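Local coordinates for adenosine monophosphate-protein transferase (Thermoplasma acidophilum, PDB 1RLH), which is of unknown function but belongs to the adenosine-specific kinase family and may therefore act on adenosine or its nucleotides, at residues Asn28-Tyr33 with Gly118-Ala123; Gly32-Ile37 with Ala91-Val96. One frame throughout, in Å; residues are numbered along the deposited sequence.

Interaction 1. Residues Asn28-Tyr33 with Gly118-Ala123; sequences NIIVGY and GSIFAA
The Phe121 ring lies obliquely against the backbone of strand 28-33, with CD1 3.5 Å from Gly32 C and CZ 3.6 Å from Tyr33 CB, while the Tyr33 ring has Ser119 OG at its edge, near the ring plane. That hydroxyl is hydrogen-bonded to His35 NE2. Phe121 CG stands anti to its own carbonyl carbon and beside its N (chi1 -72°), which sends the ring along the strand past Gly32 to the base of Tyr33. With an alanine here, Gly32 and the CB of Tyr33 would probably lose their aromatic cover, leaving a gap beside Val31 CG1. A classic beta bulge is evident from the bonding of Val31 O, which accepts from both Phe121 N (2.7 Å) and Ala122 N (3.0 Å). Past the bulge, toward Gly118, Tyr33 and Ser119 form an antiparallel hydrogen-bonded pair, with Tyr33 N 2.8 Å from Ser119 O. Gly32 faces Ile120 in a non-hydrogen-bonded pair, where a beta carbon on the glycine would collide with Ser119 O. Ile30 CG2 meets Ile120 CD1 at 4.2 Å, the two side chains slanting across each other. Ile30 and Ile120 both pack on Val111 of helix 104-115; Phe121 and Ala122 meet Val144 of strand 139-146, in the other sheet, and strand 94-100 borders strand 28-34 on the side away from strand 118-124.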
ATOM      1  N   ASN A  28       4.153   9.699   4.469  1.00 20.43           N
ATOM      2  CA  ASN A  28       4.814   8.420   4.666  1.00 19.64           C
ATOM      3  C   ASN A  28       3.828   7.396   4.142  1.00 17.00           C
ATOM      4  O   ASN A  28       2.629   7.502   4.391  1.00 17.79           O
ATOM      5  CB  ASN A  28       5.084   8.165   6.149  1.00 20.73           C
ATOM      6  CG  ASN A  28       6.030   9.183   6.745  1.00 26.12           C
ATOM      7  OD1 ASN A  28       5.610  10.230   7.242  1.00 29.64           O
ATOM      8  ND2 ASN A  28       7.316   8.890   6.678  1.00 24.76           N
ATOM      9  N   ILE A  29       4.330   6.404   3.421  1.00 15.88           N
ATOM     10  CA  ILE A  29       3.461   5.393   2.854  1.00 13.72           C
ATOM     11  C   ILE A  29       3.742   3.997   3.383  1.00 16.31           C
ATOM     12  O   ILE A  29       4.882   3.651   3.698  1.00 15.88           O
ATOM     13  CB  ILE A  29       3.588   5.378   1.307  1.00 14.46           C
ATOM     14  CG1 ILE A  29       2.457   4.552   0.688  1.00 13.69           C
ATOM     15  CG2 ILE A  29       4.949   4.806   0.890  1.00 14.28           C
ATOM     16  CD1 ILE A  29       2.403   4.680  -0.838  1.00 15.52           C
ATOM     17  N   ILE A  30       2.676   3.217   3.507  1.00 13.98           N
ATOM     18  CA  ILE A  30       2.770   1.829   3.932  1.00 14.67           C
ATOM     19  C   ILE A  30       1.978   1.033   2.902  1.00 13.73           C
ATOM     20  O   ILE A  30       0.815   1.338   2.630  1.00 14.75           O
ATOM     21  CB  ILE A  30       2.127   1.578   5.311  1.00 14.66           C
ATOM     22  CG1 ILE A  30       2.825   2.410   6.389  1.00 14.91           C
ATOM     23  CG2 ILE A  30       2.225   0.088   5.651  1.00 15.92           C
ATOM     24  CD1 ILE A  30       2.075   2.439   7.708  1.00 18.63           C
ATOM     25  N   VAL A  31       2.616   0.032   2.308  1.00 14.72           N
ATOM     26  CA  VAL A  31       1.948  -0.814   1.327  1.00 13.11           C
ATOM     27  C   VAL A  31       2.057  -2.229   1.868  1.00 13.19           C
ATOM     28  O   VAL A  31       3.136  -2.669   2.252  1.00 12.40           O
ATOM     29  CB  VAL A  31       2.620  -0.744  -0.061  1.00 14.39           C
ATOM     30  CG1 VAL A  31       1.837  -1.599  -1.050  1.00 13.93           C
ATOM     31  CG2 VAL A  31       2.672   0.711  -0.549  1.00 14.31           C
ATOM     32  N   GLY A  32       0.941  -2.940   1.917  1.00 12.76           N
ATOM     33  CA  GLY A  32       0.995  -4.290   2.445  1.00 13.51           C
ATOM     34  C   GLY A  32      -0.044  -5.238   1.894  1.00 13.61           C
ATOM     35  O   GLY A  32      -0.815  -4.894   0.997  1.00 13.05           O
ATOM     36  N   TYR A  33      -0.042  -6.444   2.453  1.00 12.48           N
ATOM     37  CA  TYR A  33      -0.954  -7.518   2.072  1.00 14.44           C
ATOM     38  C   TYR A  33      -1.778  -7.878   3.309  1.00 15.20           C
ATOM     39  O   TYR A  33      -1.209  -8.223   4.341  1.00 16.08           O
ATOM     40  CB  TYR A  33      -0.136  -8.736   1.625  1.00 15.49           C
ATOM     41  CG  TYR A  33      -0.947  -9.993   1.404  1.00 14.95           C
ATOM     42  CD1 TYR A  33      -1.811 -10.108   0.315  1.00 15.57           C
ATOM     43  CD2 TYR A  33      -0.869 -11.057   2.301  1.00 15.94           C
ATOM     44  CE1 TYR A  33      -2.581 -11.254   0.126  1.00 16.31           C
ATOM     45  CE2 TYR A  33      -1.632 -12.204   2.123  1.00 15.05           C
ATOM     46  CZ  TYR A  33      -2.484 -12.296   1.036  1.00 16.19           C
ATOM     47  OH  TYR A  33      -3.240 -13.430   0.863  1.00 15.69           O
ATOM     48  N   GLY A 118      -1.502  -8.293   8.729  1.00 21.20           N
ATOM     49  CA  GLY A 118      -1.002  -8.368   7.368  1.00 19.44           C
ATOM     50  C   GLY A 118       0.504  -8.419   7.249  1.00 19.18           C
ATOM     51  O   GLY A 118       1.224  -8.477   8.247  1.00 19.01           O
ATOM     52  N   SER A 119       0.976  -8.403   6.008  1.00 16.67           N
ATOM     53  CA  SER A 119       2.397  -8.440   5.712  1.00 16.53           C
ATOM     54  C   SER A 119       2.763  -7.097   5.102  1.00 15.66           C
ATOM     55  O   SER A 119       1.945  -6.485   4.424  1.00 16.66           O
ATOM     56  CB  SER A 119       2.693  -9.570   4.726  1.00 18.11           C
ATOM     57  OG  SER A 119       2.348 -10.817   5.301  1.00 21.11           O
ATOM     58  N   ILE A 120       3.984  -6.633   5.342  1.00 14.81           N
ATOM     59  CA  ILE A 120       4.405  -5.335   4.822  1.00 14.19           C
ATOM     60  C   ILE A 120       5.250  -5.450   3.553  1.00 14.51           C
ATOM     61  O   ILE A 120       6.203  -6.224   3.511  1.00 17.03           O
ATOM     62  CB  ILE A 120       5.219  -4.555   5.894  1.00 14.55           C
ATOM     63  CG1 ILE A 120       4.403  -4.429   7.188  1.00 13.43           C
ATOM     64  CG2 ILE A 120       5.607  -3.173   5.361  1.00 16.03           C
ATOM     65  CD1 ILE A 120       3.034  -3.797   7.015  1.00 15.28           C
ATOM     66  N   PHE A 121       4.891  -4.681   2.525  1.00 12.11           N
ATOM     67  CA  PHE A 121       5.636  -4.665   1.265  1.00 13.27           C
ATOM     68  C   PHE A 121       6.586  -3.470   1.287  1.00 13.88           C
ATOM     69  O   PHE A 121       7.724  -3.557   0.826  1.00 14.12           O
ATOM     70  CB  PHE A 121       4.693  -4.520   0.067  1.00 12.86           C
ATOM     71  CG  PHE A 121       3.885  -5.754  -0.235  1.00 13.22           C
ATOM     72  CD1 PHE A 121       2.526  -5.655  -0.519  1.00 12.95           C
ATOM     73  CD2 PHE A 121       4.483  -7.010  -0.262  1.00 14.78           C
ATOM     74  CE1 PHE A 121       1.774  -6.791  -0.826  1.00 12.32           C
ATOM     75  CE2 PHE A 121       3.739  -8.150  -0.569  1.00 16.01           C
ATOM     76  CZ  PHE A 121       2.385  -8.038  -0.851  1.00 12.43           C
ATOM     77  N   ALA A 122       6.098  -2.355   1.826  1.00 13.07           N
ATOM     78  CA  ALA A 122       6.889  -1.129   1.927  1.00 12.96           C
ATOM     79  C   ALA A 122       6.409  -0.257   3.084  1.00 12.79           C
ATOM     80  O   ALA A 122       5.248  -0.293   3.467  1.00 12.77           O
ATOM     81  CB  ALA A 122       6.808  -0.338   0.630  1.00 11.99           C
ATOM     82  N   ALA A 123       7.330   0.530   3.626  1.00 13.73           N
ATOM     83  CA  ALA A 123       7.053   1.441   4.731  1.00 14.55           C
ATOM     84  C   ALA A 123       8.171   2.454   4.566  1.00 14.56           C
ATOM     85  O   ALA A 123       9.299   2.217   4.996  1.00 15.41           O
ATOM     86  CB  ALA A 123       7.176   0.702   6.059  1.00 15.40           C
TER

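Interaction 2. Residues Gly32-Ile37 with Ala91-Val96; sequences GYSHFI and AGHTFV
Gly32 and Phe95 form an antiparallel hydrogen-bonded pair, Gly32 N to Phe95 O and Phe95 N to Gly32 O both measuring 2.9 Å, and Ser34 N continues the ladder with a nearly straight bond (172°) to His93 O. Phe95 CG sits between its backbone N and carbonyl carbon (chi1 65°), a rotamer that lays the ring over Gly32. The Gly32 CA is 3.8 Å from the Phe95 ring centroid and 19° off the ring normal, a CH-pi contact over the face, while Ser34 N lies at the ring edge, in plane. A modelled beta carbon on Gly32 would overlap Phe95 CZ, so the ring occupies the space of the missing side chain: the cross-strand pairing called aromatic rescue of glycine, here between adjacent strands of an antiparallel sheet. Leading into strand 94-100 is a type II turn from Ala91 to Thr94; Thr94 OG1 bonds Ala91 O at 2.7 Å, joining Thr94 N on the same face of that carbonyl. His93, in the turn, brings its CB within 3.5 Å of Ser34 OG and 3.7 Å of Tyr33 CE1, with the Tyr33 and His93 side chains set at a slant to each other. Phe60 of strand 55-61 packs on both Ser34 and His93.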
ATOM      1  N   GLY A  32       0.941  -2.940   1.917  1.00 12.76           N
ATOM      2  CA  GLY A  32       0.995  -4.290   2.445  1.00 13.51           C
ATOM      3  C   GLY A  32      -0.044  -5.238   1.894  1.00 13.61           C
ATOM      4  O   GLY A  32      -0.815  -4.894   0.997  1.00 13.05           O
ATOM      5  N   TYR A  33      -0.042  -6.444   2.453  1.00 12.48           N
ATOM      6  CA  TYR A  33      -0.954  -7.518   2.072  1.00 14.44           C
ATOM      7  C   TYR A  33      -1.778  -7.878   3.309  1.00 15.20           C
ATOM      8  O   TYR A  33      -1.209  -8.223   4.341  1.00 16.08           O
ATOM      9  CB  TYR A  33      -0.136  -8.736   1.625  1.00 15.49           C
ATOM     10  CG  TYR A  33      -0.947  -9.993   1.404  1.00 14.95           C
ATOM     11  CD1 TYR A  33      -1.811 -10.108   0.315  1.00 15.57           C
ATOM     12  CD2 TYR A  33      -0.869 -11.057   2.301  1.00 15.94           C
ATOM     13  CE1 TYR A  33      -2.581 -11.254   0.126  1.00 16.31           C
ATOM     14  CE2 TYR A  33      -1.632 -12.204   2.123  1.00 15.05           C
ATOM     15  CZ  TYR A  33      -2.484 -12.296   1.036  1.00 16.19           C
ATOM     16  OH  TYR A  33      -3.240 -13.430   0.863  1.00 15.69           O
ATOM     17  N   SER A  34      -3.104  -7.795   3.216  1.00 14.82           N
ATOM     18  CA  SER A  34      -3.960  -8.113   4.357  1.00 17.30           C
ATOM     19  C   SER A  34      -4.183  -9.618   4.520  1.00 19.08           C
ATOM     20  O   SER A  34      -4.169 -10.365   3.540  1.00 19.89           O
ATOM     21  CB  SER A  34      -5.313  -7.406   4.213  1.00 19.64           C
ATOM     22  OG  SER A  34      -5.918  -7.726   2.972  1.00 22.51           O
ATOM     23  N   HIS A  35      -4.382 -10.054   5.763  1.00 18.81           N
ATOM     24  CA  HIS A  35      -4.622 -11.464   6.073  1.00 20.44           C
ATOM     25  C   HIS A  35      -6.073 -11.659   6.499  1.00 23.72           C
ATOM     26  O   HIS A  35      -6.477 -11.196   7.568  1.00 23.45           O
ATOM     27  CB  HIS A  35      -3.726 -11.933   7.225  1.00 20.03           C
ATOM     28  CG  HIS A  35      -2.259 -11.811   6.953  1.00 19.72           C
ATOM     29  ND1 HIS A  35      -1.314 -11.879   7.954  1.00 19.77           N
ATOM     30  CD2 HIS A  35      -1.574 -11.626   5.800  1.00 20.25           C
ATOM     31  CE1 HIS A  35      -0.109 -11.741   7.428  1.00 19.15           C
ATOM     32  NE2 HIS A  35      -0.238 -11.586   6.124  1.00 19.24           N
ATOM     33  N   PHE A  36      -6.841 -12.352   5.665  1.00 25.62           N
ATOM     34  CA  PHE A  36      -8.246 -12.637   5.939  1.00 30.89           C
ATOM     35  C   PHE A  36      -9.109 -11.419   6.261  1.00 33.97           C
ATOM     36  O   PHE A  36     -10.171 -11.552   6.875  1.00 36.46           O
ATOM     37  CB  PHE A  36      -8.364 -13.662   7.071  1.00 29.37           C
ATOM     38  CG  PHE A  36      -7.759 -14.994   6.742  1.00 30.07           C
ATOM     39  CD1 PHE A  36      -6.571 -15.401   7.337  1.00 29.95           C
ATOM     40  CD2 PHE A  36      -8.363 -15.831   5.813  1.00 30.99           C
ATOM     41  CE1 PHE A  36      -5.990 -16.627   7.008  1.00 32.14           C
ATOM     42  CE2 PHE A  36      -7.791 -17.058   5.478  1.00 29.40           C
ATOM     43  CZ  PHE A  36      -6.603 -17.457   6.074  1.00 30.36           C
ATOM     44  N   ILE A  37      -8.657 -10.238   5.852  1.00 35.69           N
ATOM     45  CA  ILE A  37      -9.417  -9.012   6.080  1.00 37.17           C
ATOM     46  C   ILE A  37     -10.388  -8.846   4.915  1.00 38.33           C
ATOM     47  O   ILE A  37     -10.015  -9.043   3.757  1.00 37.89           O
ATOM     48  CB  ILE A  37      -8.497  -7.773   6.137  1.00 37.41           C
ATOM     49  CG1 ILE A  37      -7.543  -7.888   7.328  1.00 37.79           C
ATOM     50  CG2 ILE A  37      -9.332  -6.504   6.231  1.00 37.17           C
ATOM     51  CD1 ILE A  37      -8.240  -8.042   8.664  1.00 39.76           C
ATOM     52  N   ALA A  91      -3.947  -5.396  -7.341  1.00 17.40           N
ATOM     53  CA  ALA A  91      -3.745  -6.729  -6.777  1.00 14.78           C
ATOM     54  C   ALA A  91      -4.640  -6.947  -5.560  1.00 14.48           C
ATOM     55  O   ALA A  91      -4.630  -6.159  -4.615  1.00 14.03           O
ATOM     56  CB  ALA A  91      -2.271  -6.924  -6.383  1.00 15.41           C
ATOM     57  N   GLY A  92      -5.408  -8.029  -5.586  1.00 15.01           N
ATOM     58  CA  GLY A  92      -6.296  -8.327  -4.480  1.00 13.56           C
ATOM     59  C   GLY A  92      -5.614  -8.357  -3.125  1.00 14.94           C
ATOM     60  O   GLY A  92      -4.492  -8.852  -2.987  1.00 12.89           O
ATOM     61  N   HIS A  93      -6.312  -7.806  -2.134  1.00 14.30           N
ATOM     62  CA  HIS A  93      -5.863  -7.743  -0.746  1.00 16.55           C
ATOM     63  C   HIS A  93      -4.686  -6.826  -0.439  1.00 16.65           C
ATOM     64  O   HIS A  93      -4.063  -6.925   0.618  1.00 17.74           O
ATOM     65  CB  HIS A  93      -5.622  -9.160  -0.217  1.00 15.87           C
ATOM     66  CG  HIS A  93      -6.893  -9.892   0.090  1.00 22.26           C
ATOM     67  ND1 HIS A  93      -6.950 -11.255   0.280  1.00 23.79           N
ATOM     68  CD2 HIS A  93      -8.161  -9.438   0.250  1.00 23.69           C
ATOM     69  CE1 HIS A  93      -8.195 -11.612   0.541  1.00 25.04           C
ATOM     70  NE2 HIS A  93      -8.950 -10.528   0.530  1.00 25.96           N
ATOM     71  N   THR A  94      -4.393  -5.923  -1.365  1.00 15.43           N
ATOM     72  CA  THR A  94      -3.333  -4.958  -1.148  1.00 15.13           C
ATOM     73  C   THR A  94      -3.960  -3.816  -0.348  1.00 15.17           C
ATOM     74  O   THR A  94      -5.153  -3.525  -0.504  1.00 14.97           O
ATOM     75  CB  THR A  94      -2.834  -4.333  -2.471  1.00 14.56           C
ATOM     76  OG1 THR A  94      -2.361  -5.357  -3.357  1.00 14.74           O
ATOM     77  CG2 THR A  94      -1.718  -3.330  -2.193  1.00 15.92           C
ATOM     78  N   PHE A  95      -3.179  -3.199   0.531  1.00 13.44           N
ATOM     79  CA  PHE A  95      -3.662  -2.029   1.247  1.00 14.08           C
ATOM     80  C   PHE A  95      -2.562  -0.979   1.169  1.00 14.75           C
ATOM     81  O   PHE A  95      -1.373  -1.310   1.095  1.00 13.36           O
ATOM     82  CB  PHE A  95      -4.078  -2.346   2.701  1.00 13.49           C
ATOM     83  CG  PHE A  95      -2.957  -2.777   3.608  1.00 14.56           C
ATOM     84  CD1 PHE A  95      -2.133  -1.837   4.222  1.00 13.94           C
ATOM     85  CD2 PHE A  95      -2.774  -4.121   3.904  1.00 14.42           C
ATOM     86  CE1 PHE A  95      -1.149  -2.227   5.125  1.00 15.57           C
ATOM     87  CE2 PHE A  95      -1.788  -4.526   4.810  1.00 15.99           C
ATOM     88  CZ  PHE A  95      -0.977  -3.579   5.421  1.00 15.26           C
ATOM     89  N   VAL A  96      -2.971   0.283   1.113  1.00 14.02           N
ATOM     90  CA  VAL A  96      -2.044   1.401   1.023  1.00 13.96           C
ATOM     91  C   VAL A  96      -2.459   2.436   2.051  1.00 15.51           C
ATOM     92  O   VAL A  96      -3.622   2.826   2.109  1.00 15.26           O
ATOM     93  CB  VAL A  96      -2.083   2.074  -0.377  1.00 13.70           C
ATOM     94  CG1 VAL A  96      -1.203   3.320  -0.378  1.00 13.88           C
ATOM     95  CG2 VAL A  96      -1.611   1.095  -1.455  1.00 13.44           C
TER

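Interactions 1 and 2 lie on the two edges of strand 28-34 and share Gly32 and Tyr33; their centres are about 9 Å apart. Along the chain this strand comes first, then strand 94-100 after helix 76-89, then strand 118-124 after helix 104-115, so the first of the three becomes the middle one in space. All belong to the five-stranded antiparallel sheet, in which 118-124 is an outermost strand. The two contacts also touch directly: Gly118 C is 3.4 Å from His35 CE1, and Val31 CG1 is 3.9 Å from Phe95 O. Together they link three sequence-distant strands of the adenosine-specific kinase family region, side by side, within that sheet.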